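Local atomic coordinates of VAPBC49 (Mycobacterium tuberculosis, PDB entry 5AF3), a protein that is possibly the antitoxin of a type II toxin-antitoxin system, with VapC45 as its cognate toxin, and probably binds DNA through a helix-turn-helix domain. Residues 16-21 against 185-190; 21-26 against 32-37; 25-30 against 76-81. One frame throughout, in Å; residues are numbered along the deposited sequence.

Interaction 1: 16-21 against 185-190; sequences PLYTLA and VVLDPR
L17 and Y18 reach from the N-terminal strand region across to P189 and L187 on the far part of the chain, in two separate touches. In the first, the L17 and P189 side chains cross at about a right angle, and the CD2 methyl of L17 rests against P189 CB at 3.9 Å. In the second, the phenol end of Y18 comes up beside the root of the L187 side chain, OH lying 3.9 Å from CB. A chi1 of -55° turns the Y18 ring toward that point, and its hydroxyl is satisfied by a hydrogen bond to the carbonyl O of G194. Helix 72-86 covers the same spot: F72 packs on both Y18 and P189, and I75 on both Y18 and L187.

Behind P189 the backbone is shaped by D188, whose CB points away from residues 16-21. Its OD1 accepts from R190 N at 2.9 Å, the donor standing 47° out of the carboxylate plane, while OD2 forms a salt bridge with R191 NE. On the other segment T19 is the N-cap of helix 20-27, with OG1 bonded to E22 N. The link is light, one methyl on a proline ring carbon and one hydroxyl oxygen beside a leucine CB, and it joins the residues just before helix 20-27 to the end of strand 185-187, in the DUF433 family region. L17 and Y18 together face L70 of strand 68-70, forming a classic beta bulge, and across the contact the strand 185-187 runs out into the Asx turn made by D188 and R190.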
loop_
_atom_site.group_PDB
_atom_site.type_symbol
_atom_site.label_atom_id
_atom_site.label_comp_id
_atom_site.label_asym_id
_atom_site.label_seq_id
_atom_site.Cartn_x
_atom_site.Cartn_y
_atom_site.Cartn_z
ATOM N N PRO A 16 7.279 -17.850 -17.807
ATOM C CA PRO A 16 6.486 -17.352 -16.671
ATOM C C PRO A 16 7.395 -16.883 -15.542
ATOM O O PRO A 16 8.231 -17.646 -15.026
ATOM C CB PRO A 16 5.615 -18.542 -16.248
ATOM C CG PRO A 16 6.127 -19.720 -16.975
ATOM C CD PRO A 16 7.119 -19.300 -18.016
ATOM N N LEU A 17 7.222 -15.624 -15.179
ATOM C CA LEU A 17 8.128 -14.922 -14.303
ATOM C C LEU A 17 7.509 -14.685 -12.921
ATOM O O LEU A 17 8.228 -14.553 -11.920
ATOM C CB LEU A 17 8.490 -13.586 -14.972
ATOM C CG LEU A 17 9.905 -13.030 -15.103
ATOM C CD1 LEU A 17 10.909 -14.095 -15.611
ATOM C CD2 LEU A 17 9.906 -11.798 -16.023
ATOM N N TYR A 18 6.172 -14.640 -12.864
ATOM C CA TYR A 18 5.460 -14.239 -11.660
ATOM C C TYR A 18 4.430 -15.287 -11.266
ATOM O O TYR A 18 3.688 -15.769 -12.110
ATOM C CB TYR A 18 4.762 -12.881 -11.883
ATOM C CG TYR A 18 5.662 -11.755 -12.334
ATOM C CD1 TYR A 18 6.406 -11.040 -11.409
ATOM C CD2 TYR A 18 5.793 -11.425 -13.686
ATOM C CE1 TYR A 18 7.247 -10.015 -11.803
ATOM C CE2 TYR A 18 6.625 -10.396 -14.103
ATOM C CZ TYR A 18 7.368 -9.702 -13.155
ATOM O OH TYR A 18 8.188 -8.664 -13.516
ATOM N N THR A 19 4.388 -15.665 -9.980
ATOM C CA THR A 19 3.264 -16.473 -9.477
ATOM C C THR A 19 2.108 -15.472 -9.323
ATOM O O THR A 19 2.363 -14.268 -9.308
ATOM C CB THR A 19 3.543 -17.040 -8.074
ATOM O OG1 THR A 19 3.599 -15.956 -7.132
ATOM C CG2 THR A 19 4.860 -17.833 -8.034
ATOM N N LEU A 20 0.869 -15.954 -9.143
ATOM C CA LEU A 20 -0.254 -15.013 -8.946
ATOM C C LEU A 20 -0.153 -14.295 -7.609
ATOM O O LEU A 20 -0.555 -13.148 -7.500
ATOM C CB LEU A 20 -1.625 -15.652 -9.129
ATOM C CG LEU A 20 -1.896 -16.314 -10.499
ATOM C CD1 LEU A 20 -3.243 -16.984 -10.508
ATOM C CD2 LEU A 20 -1.755 -15.351 -11.699
ATOM N N ALA A 21 0.378 -14.987 -6.609
ATOM C CA ALA A 21 0.668 -14.400 -5.296
ATOM C C ALA A 21 1.576 -13.156 -5.392
ATOM O O ALA A 21 1.278 -12.096 -4.803
ATOM C CB ALA A 21 1.311 -15.489 -4.375
ATOM N N VAL A 185 10.396 2.473 -7.945
ATOM C CA VAL A 185 10.498 1.037 -7.990
ATOM C C VAL A 185 9.796 0.567 -9.249
ATOM O O VAL A 185 8.669 1.020 -9.563
ATOM C CB VAL A 185 9.909 0.398 -6.720
ATOM C CG1 VAL A 185 9.692 -1.095 -6.883
ATOM C CG2 VAL A 185 10.856 0.748 -5.516
ATOM N N VAL A 186 10.468 -0.346 -9.941
ATOM C CA VAL A 186 9.977 -0.898 -11.205
ATOM C C VAL A 186 9.931 -2.402 -11.258
ATOM O O VAL A 186 10.647 -3.114 -10.523
ATOM C CB VAL A 186 10.812 -0.353 -12.412
ATOM C CG1 VAL A 186 10.697 1.123 -12.510
ATOM C CG2 VAL A 186 12.323 -0.760 -12.291
ATOM N N LEU A 187 9.073 -2.912 -12.145
ATOM C CA LEU A 187 9.153 -4.270 -12.617
ATOM C C LEU A 187 9.886 -4.217 -13.979
ATOM O O LEU A 187 9.488 -3.475 -14.872
ATOM C CB LEU A 187 7.767 -4.862 -12.805
ATOM C CG LEU A 187 6.886 -4.860 -11.554
ATOM C CD1 LEU A 187 5.523 -5.464 -11.926
ATOM C CD2 LEU A 187 7.583 -5.654 -10.435
ATOM N N ASP A 188 10.979 -4.985 -14.086
ATOM C CA ASP A 188 11.864 -4.960 -15.262
ATOM C C ASP A 188 12.396 -6.387 -15.410
ATOM O O ASP A 188 13.108 -6.859 -14.526
ATOM C CB ASP A 188 12.977 -3.917 -15.028
ATOM C CG ASP A 188 14.024 -3.845 -16.172
ATOM O OD1 ASP A 188 14.008 -4.687 -17.086
ATOM O OD2 ASP A 188 14.851 -2.902 -16.130
ATOM N N PRO A 189 12.054 -7.096 -16.516
ATOM C CA PRO A 189 12.500 -8.486 -16.625
ATOM C C PRO A 189 14.045 -8.601 -16.748
ATOM O O PRO A 189 14.599 -9.700 -16.627
ATOM C CB PRO A 189 11.803 -8.977 -17.910
ATOM C CG PRO A 189 11.639 -7.747 -18.718
ATOM C CD PRO A 189 11.303 -6.671 -17.716
ATOM N N ARG A 190 14.717 -7.482 -16.973
ATOM C CA ARG A 190 16.196 -7.502 -17.145
ATOM C C ARG A 190 16.949 -7.399 -15.812
ATOM O O ARG A 190 18.186 -7.489 -15.795
ATOM C CB ARG A 190 16.662 -6.372 -18.060
ATOM C CG ARG A 190 16.264 -6.514 -19.508
ATOM C CD ARG A 190 16.171 -5.137 -20.146
ATOM N NE ARG A 190 17.150 -4.887 -21.204
ATOM C CZ ARG A 190 18.389 -4.435 -20.999
ATOM N NH1 ARG A 190 18.825 -4.205 -19.765
ATOM N NH2 ARG A 190 19.206 -4.229 -22.025
#

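Interaction 2: 21-26 against 32-37; sequences AEASRY and ATLATW
Two consecutive helices, 20-27 and 31-38, joined by a short turn, meet here as in a helix-turn-helix, and one leucine from the second reaches across to the first. L34 has an extended chi2 of -178°, which carries the CD1 methyl straight onto the backbone of the first helix. There it lies 3.3 Å from S24 N and 3.6 Å from A23 CB, with S24 CB a little farther off at 4.0 Å. A23 offers just a methyl at this point, and I75 and A78 of helix 72-86 close over A23 and L34 respectively. S24 spends its hydroxyl on the carbonyl O of V29, bracing the turn that leads into helix 31-38.

Within the second helix, T36 OG1 bonds back to A32 O at 3.2 Å. That oxygen also accepts T36 N, the two donors arriving from opposite faces of the carbonyl plane. One residue along, T33 CG2 sits 3.3 Å above one face of the W37 ring, toward its rim. Two short helices joined by a tight turn and packed through apolar side chains are consistent with the helix-turn-helix predicted for this part of the protein.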
loop_
_atom_site.group_PDB
_atom_site.type_symbol
_atom_site.label_atom_id
_atom_site.label_comp_id
_atom_site.label_asym_id
_atom_site.label_seq_id
_atom_site.Cartn_x
_atom_site.Cartn_y
_atom_site.Cartn_z
ATOM N N ALA A 21 0.378 -14.987 -6.609
ATOM C CA ALA A 21 0.668 -14.400 -5.296
ATOM C C ALA A 21 1.576 -13.156 -5.392
ATOM O O ALA A 21 1.278 -12.096 -4.803
ATOM C CB ALA A 21 1.311 -15.489 -4.375
ATOM N N GLU A 22 2.679 -13.292 -6.127
ATOM C CA GLU A 22 3.627 -12.183 -6.308
ATOM C C GLU A 22 2.960 -11.039 -7.048
ATOM O O GLU A 22 3.055 -9.888 -6.629
ATOM C CB GLU A 22 4.880 -12.625 -7.083
ATOM C CG GLU A 22 5.895 -13.472 -6.260
ATOM C CD GLU A 22 6.741 -14.424 -7.119
ATOM O OE1 GLU A 22 6.614 -14.379 -8.371
ATOM O OE2 GLU A 22 7.545 -15.219 -6.533
ATOM N N ALA A 23 2.260 -11.370 -8.144
ATOM C CA ALA A 23 1.648 -10.335 -8.980
ATOM C C ALA A 23 0.586 -9.577 -8.201
ATOM O O ALA A 23 0.429 -8.367 -8.348
ATOM C CB ALA A 23 1.087 -10.955 -10.262
ATOM N N SER A 24 -0.124 -10.291 -7.328
ATOM C CA SER A 24 -1.138 -9.642 -6.491
ATOM C C SER A 24 -0.492 -8.561 -5.608
ATOM O O SER A 24 -1.046 -7.487 -5.440
ATOM C CB SER A 24 -1.855 -10.712 -5.643
ATOM O OG SER A 24 -2.486 -10.106 -4.529
ATOM N N ARG A 25 0.694 -8.850 -5.070
ATOM C CA ARG A 25 1.382 -7.909 -4.170
ATOM C C ARG A 25 1.922 -6.715 -4.950
ATOM O O ARG A 25 1.664 -5.556 -4.600
ATOM C CB ARG A 25 2.529 -8.607 -3.440
ATOM C CG ARG A 25 2.090 -9.701 -2.519
ATOM C CD ARG A 25 3.277 -10.241 -1.766
ATOM N NE ARG A 25 3.356 -11.684 -1.978
ATOM C CZ ARG A 25 4.410 -12.327 -2.478
ATOM N NH1 ARG A 25 5.525 -11.657 -2.790
ATOM N NH2 ARG A 25 4.348 -13.651 -2.633
ATOM N N TYR A 26 2.620 -7.012 -6.048
ATOM C CA TYR A 26 3.233 -5.948 -6.848
ATOM C C TYR A 26 2.229 -4.986 -7.490
ATOM O O TYR A 26 2.489 -3.800 -7.556
ATOM C CB TYR A 26 4.167 -6.523 -7.914
ATOM C CG TYR A 26 5.151 -7.574 -7.459
ATOM C CD1 TYR A 26 5.646 -7.623 -6.127
ATOM C CD2 TYR A 26 5.600 -8.539 -8.354
ATOM C CE1 TYR A 26 6.572 -8.626 -5.733
ATOM C CE2 TYR A 26 6.512 -9.521 -7.958
ATOM C CZ TYR A 26 6.985 -9.544 -6.652
ATOM O OH TYR A 26 7.892 -10.538 -6.321
ATOM N N ALA A 32 -7.404 -13.533 -6.071
ATOM C CA ALA A 32 -8.511 -14.259 -6.697
ATOM C C ALA A 32 -8.907 -13.584 -8.008
ATOM O O ALA A 32 -9.305 -14.255 -8.975
ATOM C CB ALA A 32 -9.736 -14.376 -5.715
ATOM N N THR A 33 -8.783 -12.255 -8.038
ATOM C CA THR A 33 -9.079 -11.480 -9.233
ATOM C C THR A 33 -8.114 -11.876 -10.354
ATOM O O THR A 33 -8.519 -12.129 -11.489
ATOM C CB THR A 33 -9.053 -9.970 -8.895
ATOM O OG1 THR A 33 -10.094 -9.710 -7.942
ATOM C CG2 THR A 33 -9.284 -9.104 -10.101
ATOM N N LEU A 34 -6.826 -11.930 -10.027
ATOM C CA LEU A 34 -5.815 -12.333 -10.990
ATOM C C LEU A 34 -6.045 -13.741 -11.515
ATOM O O LEU A 34 -5.866 -13.993 -12.711
ATOM C CB LEU A 34 -4.412 -12.262 -10.352
ATOM C CG LEU A 34 -3.830 -10.868 -10.157
ATOM C CD1 LEU A 34 -2.453 -11.049 -9.572
ATOM C CD2 LEU A 34 -3.720 -10.085 -11.474
ATOM N N ALA A 35 -6.461 -14.634 -10.627
ATOM C CA ALA A 35 -6.741 -16.004 -10.999
ATOM C C ALA A 35 -7.848 -16.006 -12.046
ATOM O O ALA A 35 -7.728 -16.699 -13.054
ATOM C CB ALA A 35 -7.131 -16.819 -9.785
ATOM N N THR A 36 -8.908 -15.219 -11.816
ATOM C CA THR A 36 -10.021 -15.120 -12.788
ATOM C C THR A 36 -9.507 -14.610 -14.131
ATOM O O THR A 36 -9.843 -15.179 -15.184
ATOM C CB THR A 36 -11.203 -14.227 -12.252
ATOM O OG1 THR A 36 -11.700 -14.788 -11.028
ATOM C CG2 THR A 36 -12.340 -14.152 -13.254
ATOM N N TRP A 37 -8.650 -13.577 -14.098
ATOM C CA TRP A 37 -8.083 -13.023 -15.320
ATOM C C TRP A 37 -7.198 -14.007 -16.100
ATOM O O TRP A 37 -7.198 -13.981 -17.306
ATOM C CB TRP A 37 -7.316 -11.742 -15.050
ATOM C CG TRP A 37 -8.179 -10.598 -14.479
ATOM C CD1 TRP A 37 -9.545 -10.579 -14.364
ATOM C CD2 TRP A 37 -7.714 -9.350 -13.960
ATOM N NE1 TRP A 37 -9.962 -9.396 -13.807
ATOM C CE2 TRP A 37 -8.863 -8.608 -13.568
ATOM C CE3 TRP A 37 -6.442 -8.764 -13.826
ATOM C CZ2 TRP A 37 -8.776 -7.313 -13.016
ATOM C CZ3 TRP A 37 -6.350 -7.487 -13.270
ATOM C CH2 TRP A 37 -7.519 -6.774 -12.865
#

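Interaction 3: 25-30 against 76-81; sequences RYLVVP and AEAYVL
An unusually tight carbon pair marks this contact: the CD1 methyl of L27 lies only 3.5 Å from A78 CB, closer than ordinary van der Waals packing. The same methyl is also 3.5 Å from Y79 N, so it presses on the helix backbone between the two residues. With chi1 at -57° the L27 branch is aimed at helix 72-86, and CD1 and CD2 diverge from CG toward A78 and Y79. CD2 comes alongside Y79, 4.0 Å from CB and 4.1 Å from CD1, and so meets the ring at its edge, near the ring plane. Y79 runs its ring past L27 and hands its hydroxyl to the carbonyl O of Y160.

L27 is the last residue of its helix. V28, with positive phi, is the C-prime residue of a Schellman motif, in which V29 N returns to S24 O and V28 N bonds weakly to R25 O. V28 O then accepts N82 ND2, a second tie to helix 72-86. With L27, A78 and Y79 all buried, the contact sets the end of helix 20-27 against the middle of helix 72-86; I175 of strand 172-176 packs on both A76 and Y79.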
loop_
_atom_site.group_PDB
_atom_site.type_symbol
_atom_site.label_atom_id
_atom_site.label_comp_id
_atom_site.label_asym_id
_atom_site.label_seq_id
_atom_site.Cartn_x
_atom_site.Cartn_y
_atom_site.Cartn_z
ATOM N N ARG A 25 0.694 -8.850 -5.070
ATOM C CA ARG A 25 1.382 -7.909 -4.170
ATOM C C ARG A 25 1.922 -6.715 -4.950
ATOM O O ARG A 25 1.664 -5.556 -4.600
ATOM C CB ARG A 25 2.529 -8.607 -3.440
ATOM C CG ARG A 25 2.090 -9.701 -2.519
ATOM C CD ARG A 25 3.277 -10.241 -1.766
ATOM N NE ARG A 25 3.356 -11.684 -1.978
ATOM C CZ ARG A 25 4.410 -12.327 -2.478
ATOM N NH1 ARG A 25 5.525 -11.657 -2.790
ATOM N NH2 ARG A 25 4.348 -13.651 -2.633
ATOM N N TYR A 26 2.620 -7.012 -6.048
ATOM C CA TYR A 26 3.233 -5.948 -6.848
ATOM C C TYR A 26 2.229 -4.986 -7.490
ATOM O O TYR A 26 2.489 -3.800 -7.556
ATOM C CB TYR A 26 4.167 -6.523 -7.914
ATOM C CG TYR A 26 5.151 -7.574 -7.459
ATOM C CD1 TYR A 26 5.646 -7.623 -6.127
ATOM C CD2 TYR A 26 5.600 -8.539 -8.354
ATOM C CE1 TYR A 26 6.572 -8.626 -5.733
ATOM C CE2 TYR A 26 6.512 -9.521 -7.958
ATOM C CZ TYR A 26 6.985 -9.544 -6.652
ATOM O OH TYR A 26 7.892 -10.538 -6.321
ATOM N N LEU A 27 1.115 -5.537 -8.001
ATOM C CA LEU A 27 0.045 -4.769 -8.660
ATOM C C LEU A 27 -1.027 -4.226 -7.704
ATOM O O LEU A 27 -1.790 -3.321 -8.069
ATOM C CB LEU A 27 -0.631 -5.625 -9.734
ATOM C CG LEU A 27 0.261 -6.201 -10.835
ATOM C CD1 LEU A 27 -0.681 -6.706 -11.950
ATOM C CD2 LEU A 27 1.292 -5.235 -11.337
ATOM N N VAL A 28 -1.039 -4.754 -6.478
ATOM C CA VAL A 28 -2.064 -4.390 -5.463
ATOM C C VAL A 28 -3.470 -4.708 -6.013
ATOM O O VAL A 28 -4.306 -3.812 -6.268
ATOM C CB VAL A 28 -1.965 -2.915 -4.982
ATOM C CG1 VAL A 28 -2.807 -2.710 -3.711
ATOM C CG2 VAL A 28 -0.517 -2.516 -4.720
ATOM N N VAL A 29 -3.684 -5.995 -6.231
ATOM C CA VAL A 29 -4.914 -6.537 -6.793
ATOM C C VAL A 29 -5.105 -7.862 -6.089
ATOM O O VAL A 29 -4.116 -8.562 -5.824
ATOM C CB VAL A 29 -4.846 -6.745 -8.338
ATOM C CG1 VAL A 29 -3.715 -7.671 -8.710
ATOM C CG2 VAL A 29 -6.191 -7.303 -8.900
ATOM N N PRO A 30 -6.364 -8.212 -5.738
ATOM C CA PRO A 30 -6.590 -9.493 -5.086
ATOM C C PRO A 30 -6.127 -10.666 -5.910
ATOM O O PRO A 30 -6.345 -10.709 -7.141
ATOM C CB PRO A 30 -8.122 -9.508 -4.839
ATOM C CG PRO A 30 -8.477 -8.083 -4.752
ATOM C CD PRO A 30 -7.611 -7.437 -5.845
ATOM N N ALA A 76 1.963 -6.968 -17.346
ATOM C CA ALA A 76 1.747 -5.627 -17.888
ATOM C C ALA A 76 0.249 -5.507 -18.215
ATOM O O ALA A 76 -0.382 -4.499 -17.879
ATOM C CB ALA A 76 2.615 -5.426 -19.185
ATOM N N GLU A 77 -0.306 -6.546 -18.843
ATOM C CA GLU A 77 -1.755 -6.607 -19.138
ATOM C C GLU A 77 -2.570 -6.574 -17.816
ATOM O O GLU A 77 -3.552 -5.834 -17.683
ATOM C CB GLU A 77 -2.047 -7.870 -19.951
ATOM C CG GLU A 77 -1.381 -7.794 -21.355
ATOM C CD GLU A 77 -1.410 -9.099 -22.127
ATOM O OE1 GLU A 77 -1.463 -10.174 -21.483
ATOM O OE2 GLU A 77 -1.414 -9.006 -23.398
ATOM N N ALA A 78 -2.130 -7.334 -16.821
ATOM C CA ALA A 78 -2.794 -7.330 -15.494
ATOM C C ALA A 78 -2.719 -5.946 -14.836
ATOM O O ALA A 78 -3.682 -5.498 -14.206
ATOM C CB ALA A 78 -2.204 -8.421 -14.565
ATOM N N TYR A 79 -1.585 -5.271 -14.994
ATOM C CA TYR A 79 -1.378 -3.956 -14.447
ATOM C C TYR A 79 -2.381 -2.964 -15.048
ATOM O O TYR A 79 -3.036 -2.201 -14.310
ATOM C CB TYR A 79 0.051 -3.478 -14.670
ATOM C CG TYR A 79 0.270 -2.022 -14.338
ATOM C CD1 TYR A 79 0.485 -1.600 -13.016
ATOM C CD2 TYR A 79 0.298 -1.067 -15.353
ATOM C CE1 TYR A 79 0.705 -0.268 -12.735
ATOM C CE2 TYR A 79 0.529 0.238 -15.084
ATOM C CZ TYR A 79 0.702 0.649 -13.779
ATOM O OH TYR A 79 0.927 1.986 -13.561
ATOM N N VAL A 80 -2.537 -3.018 -16.366
ATOM C CA VAL A 80 -3.466 -2.108 -17.061
ATOM C C VAL A 80 -4.924 -2.400 -16.691
ATOM O O VAL A 80 -5.661 -1.481 -16.372
ATOM C CB VAL A 80 -3.249 -2.139 -18.559
ATOM C CG1 VAL A 80 -4.357 -1.347 -19.311
ATOM C CG2 VAL A 80 -1.846 -1.499 -18.890
ATOM N N LEU A 81 -5.316 -3.661 -16.720
ATOM C CA LEU A 81 -6.648 -4.074 -16.278
ATOM C C LEU A 81 -6.930 -3.669 -14.830
ATOM O O LEU A 81 -8.049 -3.330 -14.487
ATOM C CB LEU A 81 -6.805 -5.568 -16.407
ATOM C CG LEU A 81 -6.919 -6.139 -17.824
ATOM C CD1 LEU A 81 -7.019 -7.632 -17.720
ATOM C CD2 LEU A 81 -8.184 -5.518 -18.509
#

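From the N terminus, the bulged strand 18-19 leads into helix 20-27, which carries interactions 2 and 3 and begins just after the touching residues of interaction 1. Interaction 2 closes the shortest loop, the turn before helix 31-38. Interaction 3 starts from the overlapping end of the same helix, sharing R25 and Y26, and closes a longer loop through strand 68-70 to helix 72-86; the two thus overlap along the chain, giving a three-helix core in which L34 touches V29 and W37 packs on L81. Interaction 1 encloses both, bringing strand 185-187 back beside residues 17-18 after 163 intervening residues. Y26 packs on Y18 and L187, so it bridges the three-helix core and strand 185-187.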